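Long-range contact in putative transcriptional regulator, sugar-binding family (Arthrobacter aurescens, PDB 3NZE), which probably binds a sugar effector and regulates transcription by binding DNA: residues R73-Q87 and M106-F120. Sequence-based numbering, arbitrary orientation.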
ATOM      1  N   ARG A  73     -11.961  -3.951  -6.680  1.00 22.38           N
ATOM      2  CA  ARG A  73     -12.993  -4.756  -7.324  0.53 25.19           C
ATOM      3  C   ARG A  73     -14.045  -5.272  -6.347  1.00 24.44           C
ATOM      4  O   ARG A  73     -15.122  -5.693  -6.762  1.00 29.35           O
ATOM      5  CB  ARG A  73     -12.371  -5.923  -8.090  0.53 22.90           C
ATOM      6  CG  ARG A  73     -11.570  -5.491  -9.298  0.53 27.98           C
ATOM      7  CD  ARG A  73     -11.101  -6.684 -10.099  0.53 30.42           C
ATOM      8  NE  ARG A  73     -10.157  -6.288 -11.136  0.53 36.39           N
ATOM      9  CZ  ARG A  73     -10.506  -5.858 -12.345  0.53 38.34           C
ATOM     10  NH1 ARG A  73      -9.569  -5.519 -13.220  0.53 38.26           N
ATOM     11  NH2 ARG A  73     -11.788  -5.766 -12.679  0.53 36.96           N
ATOM     12  N   HIS A  74     -13.744  -5.225  -5.048  1.00 23.99           N
ATOM     13  CA  HIS A  74     -14.659  -5.796  -4.047  1.00 26.48           C
ATOM     14  C   HIS A  74     -15.384  -4.778  -3.170  1.00 27.06           C
ATOM     15  O   HIS A  74     -16.121  -5.145  -2.247  1.00 27.24           O
ATOM     16  CB  HIS A  74     -13.917  -6.821  -3.178  1.00 24.26           C
ATOM     17  CG  HIS A  74     -13.397  -7.992  -3.951  1.00 23.21           C
ATOM     18  ND1 HIS A  74     -14.208  -9.018  -4.379  1.00 28.96           N
ATOM     19  CD2 HIS A  74     -12.151  -8.295  -4.384  1.00 22.91           C
ATOM     20  CE1 HIS A  74     -13.486  -9.903  -5.039  1.00 29.27           C
ATOM     21  NE2 HIS A  74     -12.232  -9.494  -5.049  1.00 29.06           N
ATOM     22  N   LEU A  75     -15.182  -3.498  -3.461  1.00 23.48           N
ATOM     23  CA  LEU A  75     -15.827  -2.440  -2.699  1.00 24.70           C
ATOM     24  C   LEU A  75     -17.352  -2.537  -2.740  1.00 30.70           C
ATOM     25  O   LEU A  75     -17.936  -2.835  -3.780  1.00 37.70           O
ATOM     26  CB  LEU A  75     -15.378  -1.078  -3.225  1.00 22.09           C
ATOM     27  CG  LEU A  75     -13.873  -0.785  -3.119  1.00 20.23           C
ATOM     28  CD1 LEU A  75     -13.567   0.600  -3.672  1.00 23.90           C
ATOM     29  CD2 LEU A  75     -13.417  -0.880  -1.670  1.00 23.21           C
ATOM     30  N   THR A  76     -17.989  -2.296  -1.598  1.00 33.06           N
ATOM     31  CA  THR A  76     -19.445  -2.258  -1.520  0.58 35.73           C
ATOM     32  C   THR A  76     -19.911  -0.825  -1.691  1.00 33.95           C
ATOM     33  O   THR A  76     -19.391   0.080  -1.039  1.00 29.34           O
ATOM     34  CB  THR A  76     -19.953  -2.774  -0.159  0.58 37.30           C
ATOM     35  OG1 THR A  76     -19.634  -4.161  -0.020  0.58 39.86           O
ATOM     36  CG2 THR A  76     -21.464  -2.592  -0.045  0.58 36.68           C
ATOM     37  N   ARG A  77     -20.886  -0.605  -2.563  1.00 34.28           N
ATOM     38  CA  ARG A  77     -21.382   0.744  -2.787  0.53 35.35           C
ATOM     39  C   ARG A  77     -21.865   1.349  -1.478  1.00 34.12           C
ATOM     40  O   ARG A  77     -22.598   0.716  -0.721  1.00 34.66           O
ATOM     41  CB  ARG A  77     -22.504   0.757  -3.824  0.53 39.14           C
ATOM     42  CG  ARG A  77     -22.827   2.146  -4.352  0.53 42.96           C
ATOM     43  CD  ARG A  77     -23.869   2.084  -5.458  0.53 49.60           C
ATOM     44  NE  ARG A  77     -24.021   3.362  -6.149  0.53 53.06           N
ATOM     45  CZ  ARG A  77     -24.858   4.321  -5.769  0.53 55.64           C
ATOM     46  NH1 ARG A  77     -24.933   5.451  -6.462  0.53 55.94           N
ATOM     47  NH2 ARG A  77     -25.621   4.154  -4.695  0.53 56.64           N
ATOM     48  N   LYS A  78     -21.440   2.576  -1.217  1.00 37.29           N
ATOM     49  CA  LYS A  78     -21.810   3.286  -0.006  1.00 36.50           C
ATOM     50  C   LYS A  78     -21.652   4.766  -0.290  1.00 42.07           C
ATOM     51  O   LYS A  78     -20.549   5.300  -0.234  1.00 45.89           O
ATOM     52  CB  LYS A  78     -20.898   2.884   1.152  1.00 35.50           C
ATOM     53  CG  LYS A  78     -21.137   3.699   2.419  1.00 44.04           C
ATOM     54  CD  LYS A  78     -20.030   3.488   3.449  1.00 42.08           C
ATOM     55  CE  LYS A  78     -20.042   4.593   4.491  1.00 41.70           C
ATOM     56  NZ  LYS A  78     -19.124   4.313   5.622  1.00 42.06           N
HETATM   57  N   MSE A  79     -22.753   5.427  -0.615  1.00 46.96           N
HETATM   58  CA  MSE A  79     -22.685   6.825  -1.007  1.00 51.52           C
HETATM   59  C   MSE A  79     -22.266   7.740   0.143  1.00 43.61           C
HETATM   60  O   MSE A  79     -22.718   7.595   1.282  1.00 38.56           O
HETATM   61  CB  MSE A  79     -24.007   7.286  -1.624  1.00 60.54           C
HETATM   62  CG  MSE A  79     -24.318   6.621  -2.957  1.00 66.68           C
HETATM   63 SE   MSE A  79     -22.961   6.968  -4.324  0.62 56.30          SE
HETATM   64  CE  MSE A  79     -23.125   8.910  -4.404  1.00 99.43           C
ATOM     65  N   THR A  80     -21.371   8.668  -0.179  1.00 31.31           N
ATOM     66  CA  THR A  80     -20.959   9.711   0.737  1.00 31.38           C
ATOM     67  C   THR A  80     -21.133  11.003  -0.026  1.00 34.23           C
ATOM     68  O   THR A  80     -21.459  10.984  -1.216  1.00 33.64           O
ATOM     69  CB  THR A  80     -19.471   9.564   1.133  1.00 28.33           C
ATOM     70  OG1 THR A  80     -18.642   9.756  -0.023  1.00 26.38           O
ATOM     71  CG2 THR A  80     -19.199   8.182   1.740  1.00 28.08           C
ATOM     72  N   HIS A  81     -20.920  12.130   0.640  1.00 30.78           N
ATOM     73  CA  HIS A  81     -20.870  13.401  -0.074  1.00 31.08           C
ATOM     74  C   HIS A  81     -19.630  14.178   0.324  1.00 31.10           C
ATOM     75  O   HIS A  81     -19.123  14.014   1.433  1.00 28.87           O
ATOM     76  CB  HIS A  81     -22.116  14.241   0.202  1.00 28.31           C
ATOM     77  CG  HIS A  81     -22.325  14.548   1.652  1.00 33.56           C
ATOM     78  ND1 HIS A  81     -21.966  15.753   2.216  1.00 38.35           N
ATOM     79  CD2 HIS A  81     -22.852  13.805   2.653  1.00 39.16           C
ATOM     80  CE1 HIS A  81     -22.263  15.740   3.503  1.00 44.38           C
ATOM     81  NE2 HIS A  81     -22.806  14.570   3.793  1.00 43.92           N
ATOM     82  N   ASP A  82     -19.146  15.010  -0.593  1.00 27.14           N
ATOM     83  CA  ASP A  82     -18.051  15.935  -0.310  1.00 29.75           C
ATOM     84  C   ASP A  82     -16.748  15.243   0.064  1.00 29.24           C
ATOM     85  O   ASP A  82     -15.899  15.816   0.751  1.00 27.41           O
ATOM     86  CB  ASP A  82     -18.455  16.930   0.779  1.00 33.69           C
ATOM     87  CG  ASP A  82     -19.457  17.949   0.283  1.00 49.15           C
ATOM     88  OD1 ASP A  82     -20.623  17.913   0.732  1.00 52.22           O
ATOM     89  OD2 ASP A  82     -19.078  18.778  -0.572  1.00 57.34           O
ATOM     90  N   SER A  83     -16.581  14.015  -0.400  1.00 25.51           N
ATOM     91  CA  SER A  83     -15.335  13.306  -0.174  1.00 23.43           C
ATOM     92  C   SER A  83     -14.523  13.205  -1.445  1.00 23.77           C
ATOM     93  O   SER A  83     -15.046  13.355  -2.548  1.00 23.49           O
ATOM     94  CB  SER A  83     -15.597  11.919   0.386  1.00 21.47           C
ATOM     95  OG  SER A  83     -16.070  12.030   1.718  1.00 25.09           O
ATOM     96  N   ILE A  84     -13.234  12.944  -1.272  1.00 21.36           N
ATOM     97  CA  ILE A  84     -12.308  12.894  -2.382  1.00 20.05           C
ATOM     98  C   ILE A  84     -11.437  11.665  -2.232  1.00 26.64           C
ATOM     99  O   ILE A  84     -11.011  11.348  -1.127  1.00 24.49           O
ATOM    100  CB  ILE A  84     -11.367  14.113  -2.332  1.00 27.25           C
ATOM    101  CG1 ILE A  84     -12.159  15.411  -2.477  1.00 25.12           C
ATOM    102  CG2 ILE A  84     -10.291  14.013  -3.397  1.00 26.03           C
ATOM    103  CD1 ILE A  84     -11.350  16.655  -2.142  1.00 36.54           C
ATOM    104  N   VAL A  85     -11.180  10.962  -3.328  1.00 20.40           N
ATOM    105  CA  VAL A  85     -10.165   9.915  -3.309  0.53 20.97           C
ATOM    106  C   VAL A  85      -8.955  10.418  -4.077  1.00 24.36           C
ATOM    107  O   VAL A  85      -9.061  10.829  -5.235  1.00 22.80           O
ATOM    108  CB  VAL A  85     -10.655   8.572  -3.896  0.53 20.87           C
ATOM    109  CG1 VAL A  85     -11.628   7.891  -2.943  0.53 18.59           C
ATOM    110  CG2 VAL A  85     -11.276   8.768  -5.267  0.53 19.20           C
ATOM    111  N   VAL A  86      -7.806  10.417  -3.413  1.00 20.26           N
ATOM    112  CA  VAL A  86      -6.586  10.941  -4.011  0.85 20.89           C
ATOM    113  C   VAL A  86      -5.538   9.849  -4.220  1.00 22.49           C
ATOM    114  O   VAL A  86      -5.284   9.019  -3.339  1.00 21.99           O
ATOM    115  CB  VAL A  86      -6.020  12.162  -3.215  0.85 17.03           C
ATOM    116  CG1 VAL A  86      -5.722  11.792  -1.743  0.85 16.06           C
ATOM    117  CG2 VAL A  86      -4.781  12.734  -3.901  0.85 19.56           C
ATOM    118  N   GLN A  87      -4.943   9.849  -5.406  1.00 18.33           N
ATOM    119  CA  GLN A  87      -3.911   8.896  -5.774  1.00 16.88           C
ATOM    120  C   GLN A  87      -2.592   9.263  -5.079  1.00 18.65           C
ATOM    121  O   GLN A  87      -2.148  10.408  -5.171  1.00 18.93           O
ATOM    122  CB  GLN A  87      -3.750   8.969  -7.295  1.00 15.49           C
ATOM    123  CG  GLN A  87      -2.779   7.996  -7.919  1.00 20.64           C
ATOM    124  CD  GLN A  87      -2.712   8.219  -9.427  1.00 24.46           C
ATOM    125  OE1 GLN A  87      -3.627   8.802 -10.007  1.00 26.59           O
ATOM    126  NE2 GLN A  87      -1.642   7.758 -10.060  1.00 20.51           N
HETATM  127  N   MSE A 106      -8.697   3.977  -9.285  1.00 17.95           N
HETATM  128  CA  MSE A 106      -9.257   5.214  -8.746  1.00 19.17           C
HETATM  129  C   MSE A 106     -10.746   5.366  -9.082  1.00 17.69           C
HETATM  130  O   MSE A 106     -11.547   5.749  -8.224  1.00 19.40           O
HETATM  131  CB  MSE A 106      -8.429   6.441  -9.163  1.00 16.94           C
HETATM  132  CG  MSE A 106      -6.942   6.324  -8.873  1.00 19.07           C
HETATM  133 SE   MSE A 106      -6.585   6.211  -6.946  0.74 25.65          SE
HETATM  134  CE  MSE A 106      -7.516   7.811  -6.367  1.00 27.95           C
ATOM    135  N   ARG A 107     -11.125   5.062 -10.322  1.00 18.09           N
ATOM    136  CA  ARG A 107     -12.534   5.106 -10.735  1.00 19.16           C
ATOM    137  C   ARG A 107     -13.449   4.199  -9.902  1.00 19.81           C
ATOM    138  O   ARG A 107     -14.536   4.611  -9.499  1.00 19.61           O
ATOM    139  CB  ARG A 107     -12.667   4.770 -12.230  1.00 25.06           C
ATOM    140  CG  ARG A 107     -12.078   5.827 -13.143  1.00 31.90           C
ATOM    141  CD  ARG A 107     -12.219   5.457 -14.626  1.00 33.67           C
ATOM    142  NE  ARG A 107     -11.459   6.390 -15.465  1.00 37.67           N
ATOM    143  CZ  ARG A 107     -12.010   7.317 -16.243  1.00 39.98           C
ATOM    144  NH1 ARG A 107     -11.237   8.129 -16.958  1.00 32.90           N
ATOM    145  NH2 ARG A 107     -13.333   7.433 -16.315  1.00 38.13           N
ATOM    146  N   ARG A 108     -13.007   2.973  -9.638  1.00 20.16           N
ATOM    147  CA  ARG A 108     -13.764   2.053  -8.785  1.00 24.32           C
ATOM    148  C   ARG A 108     -13.996   2.623  -7.384  1.00 17.15           C
ATOM    149  O   ARG A 108     -15.087   2.469  -6.814  1.00 19.09           O
ATOM    150  CB  ARG A 108     -13.059   0.695  -8.706  1.00 21.56           C
ATOM    151  CG  ARG A 108     -13.240  -0.143  -9.987  1.00 27.46           C
ATOM    152  CD  ARG A 108     -12.398  -1.414  -9.969  1.00 26.78           C
ATOM    153  NE  ARG A 108     -12.129  -1.873 -11.328  1.00 37.68           N
ATOM    154  CZ  ARG A 108     -10.922  -2.174 -11.792  1.00 26.09           C
ATOM    155  NH1 ARG A 108      -9.859  -2.088 -11.007  1.00 24.02           N
ATOM    156  NH2 ARG A 108     -10.784  -2.582 -13.042  1.00 31.44           N
ATOM    157  N   PHE A 109     -12.977   3.278  -6.836  1.00 17.70           N
ATOM    158  CA  PHE A 109     -13.111   3.886  -5.508  1.00 19.75           C
ATOM    159  C   PHE A 109     -14.078   5.058  -5.584  1.00 21.70           C
ATOM    160  O   PHE A 109     -14.979   5.182  -4.765  1.00 23.72           O
ATOM    161  CB  PHE A 109     -11.753   4.341  -4.948  1.00 18.74           C
ATOM    162  CG  PHE A 109     -11.061   3.300  -4.113  1.00 18.62           C
ATOM    163  CD1 PHE A 109     -10.200   2.384  -4.692  1.00 24.16           C
ATOM    164  CD2 PHE A 109     -11.286   3.226  -2.739  1.00 18.93           C
ATOM    165  CE1 PHE A 109      -9.555   1.428  -3.931  1.00 22.06           C
ATOM    166  CE2 PHE A 109     -10.643   2.271  -1.975  1.00 22.53           C
ATOM    167  CZ  PHE A 109      -9.775   1.368  -2.567  1.00 21.89           C
ATOM    168  N   GLY A 110     -13.901   5.910  -6.587  1.00 20.27           N
ATOM    169  CA  GLY A 110     -14.794   7.040  -6.769  1.00 20.75           C
ATOM    170  C   GLY A 110     -16.240   6.627  -6.940  1.00 23.10           C
ATOM    171  O   GLY A 110     -17.143   7.249  -6.378  1.00 27.40           O
ATOM    172  N   SER A 111     -16.465   5.575  -7.725  1.00 24.57           N
ATOM    173  CA  SER A 111     -17.815   5.104  -8.012  0.70 22.50           C
ATOM    174  C   SER A 111     -18.471   4.461  -6.790  1.00 22.16           C
ATOM    175  O   SER A 111     -19.669   4.637  -6.552  1.00 24.68           O
ATOM    176  CB  SER A 111     -17.805   4.105  -9.171  0.70 23.33           C
ATOM    177  OG  SER A 111     -17.544   4.748 -10.403  0.70 24.87           O
ATOM    178  N   ALA A 112     -17.688   3.710  -6.024  1.00 22.10           N
ATOM    179  CA  ALA A 112     -18.238   3.031  -4.855  1.00 23.55           C
ATOM    180  C   ALA A 112     -18.751   4.018  -3.817  1.00 24.61           C
ATOM    181  O   ALA A 112     -19.746   3.750  -3.140  1.00 26.65           O
ATOM    182  CB  ALA A 112     -17.219   2.101  -4.235  1.00 22.47           C
ATOM    183  N   TYR A 113     -18.090   5.171  -3.710  1.00 24.58           N
ATOM    184  CA  TYR A 113     -18.386   6.108  -2.626  1.00 25.56           C
ATOM    185  C   TYR A 113     -18.985   7.448  -3.058  1.00 30.63           C
ATOM    186  O   TYR A 113     -19.276   8.308  -2.218  1.00 28.91           O
ATOM    187  CB  TYR A 113     -17.136   6.306  -1.764  1.00 25.11           C
ATOM    188  CG  TYR A 113     -16.672   4.993  -1.172  1.00 22.44           C
ATOM    189  CD1 TYR A 113     -17.489   4.284  -0.308  1.00 25.02           C
ATOM    190  CD2 TYR A 113     -15.439   4.450  -1.508  1.00 25.28           C
ATOM    191  CE1 TYR A 113     -17.090   3.081   0.224  1.00 26.34           C
ATOM    192  CE2 TYR A 113     -15.025   3.245  -0.984  1.00 24.71           C
ATOM    193  CZ  TYR A 113     -15.862   2.562  -0.116  1.00 25.23           C
ATOM    194  OH  TYR A 113     -15.464   1.365   0.411  1.00 29.58           O
ATOM    195  N   GLY A 114     -19.195   7.616  -4.361  1.00 29.10           N
ATOM    196  CA  GLY A 114     -19.674   8.879  -4.889  1.00 30.78           C
ATOM    197  C   GLY A 114     -18.689   9.995  -4.597  1.00 30.29           C
ATOM    198  O   GLY A 114     -19.075  11.149  -4.409  1.00 31.30           O
ATOM    199  N   ALA A 115     -17.410   9.640  -4.566  1.00 27.52           N
ATOM    200  CA  ALA A 115     -16.342  10.568  -4.223  1.00 24.19           C
ATOM    201  C   ALA A 115     -15.678  11.103  -5.477  1.00 28.83           C
ATOM    202  O   ALA A 115     -15.554  10.393  -6.470  1.00 27.67           O
ATOM    203  CB  ALA A 115     -15.304   9.874  -3.345  1.00 23.32           C
ATOM    204  N   ARG A 116     -15.238  12.353  -5.428  1.00 28.37           N
ATOM    205  CA  ARG A 116     -14.496  12.915  -6.546  1.00 31.34           C
ATOM    206  C   ARG A 116     -13.104  12.306  -6.603  1.00 28.28           C
ATOM    207  O   ARG A 116     -12.456  12.122  -5.574  1.00 29.78           O
ATOM    208  CB  ARG A 116     -14.387  14.433  -6.433  1.00 38.37           C
ATOM    209  CG  ARG A 116     -13.711  15.059  -7.643  1.00 45.85           C
ATOM    210  CD  ARG A 116     -13.675  16.573  -7.548  1.00 50.38           C
ATOM    211  NE  ARG A 116     -12.497  17.060  -6.835  1.00 48.88           N
ATOM    212  CZ  ARG A 116     -12.533  17.695  -5.669  1.00 44.29           C
ATOM    213  NH1 ARG A 116     -13.694  17.918  -5.067  1.00 45.02           N
ATOM    214  NH2 ARG A 116     -11.406  18.112  -5.111  1.00 48.77           N
ATOM    215  N   VAL A 117     -12.642  12.014  -7.814  1.00 21.30           N
ATOM    216  CA  VAL A 117     -11.332  11.414  -8.005  1.00 20.69           C
ATOM    217  C   VAL A 117     -10.272  12.472  -8.325  1.00 23.71           C
ATOM    218  O   VAL A 117     -10.455  13.300  -9.214  1.00 28.66           O
ATOM    219  CB  VAL A 117     -11.367  10.366  -9.135  1.00 27.62           C
ATOM    220  CG1 VAL A 117      -9.969   9.903  -9.481  1.00 30.67           C
ATOM    221  CG2 VAL A 117     -12.248   9.181  -8.734  1.00 28.73           C
ATOM    222  N   GLU A 118      -9.163  12.441  -7.594  1.00 20.38           N
ATOM    223  CA  GLU A 118      -8.036  13.319  -7.886  1.00 26.23           C
ATOM    224  C   GLU A 118      -6.783  12.514  -8.198  1.00 26.44           C
ATOM    225  O   GLU A 118      -6.206  11.855  -7.331  1.00 23.33           O
ATOM    226  CB  GLU A 118      -7.762  14.270  -6.722  1.00 19.06           C
ATOM    227  CG  GLU A 118      -8.886  15.280  -6.470  1.00 19.89           C
ATOM    228  CD  GLU A 118      -8.922  16.398  -7.503  1.00 33.89           C
ATOM    229  OE1 GLU A 118      -7.981  16.498  -8.320  1.00 33.58           O
ATOM    230  OE2 GLU A 118      -9.894  17.184  -7.487  1.00 32.72           O
ATOM    231  N   GLN A 119      -6.350  12.582  -9.446  1.00 23.38           N
ATOM    232  CA  GLN A 119      -5.176  11.830  -9.861  1.00 25.16           C
ATOM    233  C   GLN A 119      -3.897  12.652  -9.870  1.00 21.41           C
ATOM    234  O   GLN A 119      -3.914  13.880  -9.758  1.00 27.71           O
ATOM    235  CB  GLN A 119      -5.420  11.149 -11.210  1.00 26.13           C
ATOM    236  CG  GLN A 119      -6.503  10.096 -11.083  1.00 27.64           C
ATOM    237  CD  GLN A 119      -6.471   9.070 -12.181  1.00 32.67           C
ATOM    238  OE1 GLN A 119      -7.391   9.005 -12.991  1.00 34.78           O
ATOM    239  NE2 GLN A 119      -5.415   8.247 -12.211  1.00 31.00           N
ATOM    240  N   PHE A 120      -2.787  11.943 -10.027  1.00 21.00           N
ATOM    241  CA  PHE A 120      -1.453  12.457  -9.752  1.00 19.32           C
ATOM    242  C   PHE A 120      -0.705  12.412 -11.090  1.00 22.78           C
ATOM    243  O   PHE A 120      -0.350  11.333 -11.557  1.00 22.12           O
ATOM    244  CB  PHE A 120      -0.816  11.500  -8.734  1.00 24.79           C
ATOM    245  CG  PHE A 120       0.382  12.051  -7.988  1.00 24.51           C
ATOM    246  CD1 PHE A 120       0.636  13.409  -7.910  1.00 23.37           C
ATOM    247  CD2 PHE A 120       1.240  11.182  -7.332  1.00 23.32           C
ATOM    248  CE1 PHE A 120       1.744  13.885  -7.203  1.00 25.51           C
ATOM    249  CE2 PHE A 120       2.340  11.641  -6.638  1.00 22.91           C
ATOM    250  CZ  PHE A 120       2.594  12.995  -6.564  1.00 22.70           C
TER
HETATM  251  O   HOH W   1     -17.980   0.176   1.033  1.00 34.70           O
HETATM  252  O   HOH W   2     -18.177  11.997  -1.709  1.00 29.18           O
HETATM  253  O   HOH W   3     -21.555  12.047  -3.882  1.00 41.97           O
HETATM  254  O   HOH W   4      -1.682   8.664 -12.864  1.00 29.97           O
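Backbone bonds pair strand 84-87 with strand 116-118 in parallel: Arg116 N gives to Ser83 O, Val85 N to Arg116 O, Glu118 N to Val85 O and Gln87 N to Glu118 O. Backbone bonds also tie the loop after Arg73 to the last turn of the helix. Lys78 N meets Ala112 O at 2.8 Å, almost straight (176°), and Tyr113 O takes both Thr80 N and, at 2.7 Å, Thr80 OG1. A water joins Thr80 OG1, Ser83 N and Gly114 O.

Gln87 extends its polar bonding past the strand pair. With CG anti to the backbone N (chi1 -176°) and the chain extended, Gln87 OE1 reaches the segment just beyond Glu118, where Gln119 NE2 (2.9 Å) and Phe120 N (3.3 Å) approach it from opposite faces of the amide; Gln87 NE2 bonds Asn89 O. Cutting Gln87 back to an alanine would probably leave Gln119 NE2 and Phe120 N without the acceptor they share and let the chain after Glu118 shift.

Apolar side chains from the loop and strand 84-87 pack on the helix and the neighbouring strand. Leu75 CD1 sits over the centre of the Phe109 ring, 3.6 Å from its centroid, a CH-pi contact, while Leu75 CB rests on Ala112 CB. Val85 CG2 touches Val117 CG2 at 3.6 Å, and Val85 CG1 lies against Phe109 CB and Ala115 CB. On the other face of the sheet, Ile84 CG1 lies over the Arg116 guanidinium, whose NE (2.7 Å) and NH2 both hold Glu118 OE2 in a salt bridge; Glu118 is a known calcium ligand, though no metal is bound to this chain.

Strand 84-87, helix 99-113 and strand 116-118 form a beta-alpha-beta unit of the Rossmann-like sheet. Strand 59-62 flanks strand 84-87 on its other edge, Phe109 and Met106 reach Val62, and helix 139-149 packs on Glu118 and Phe120.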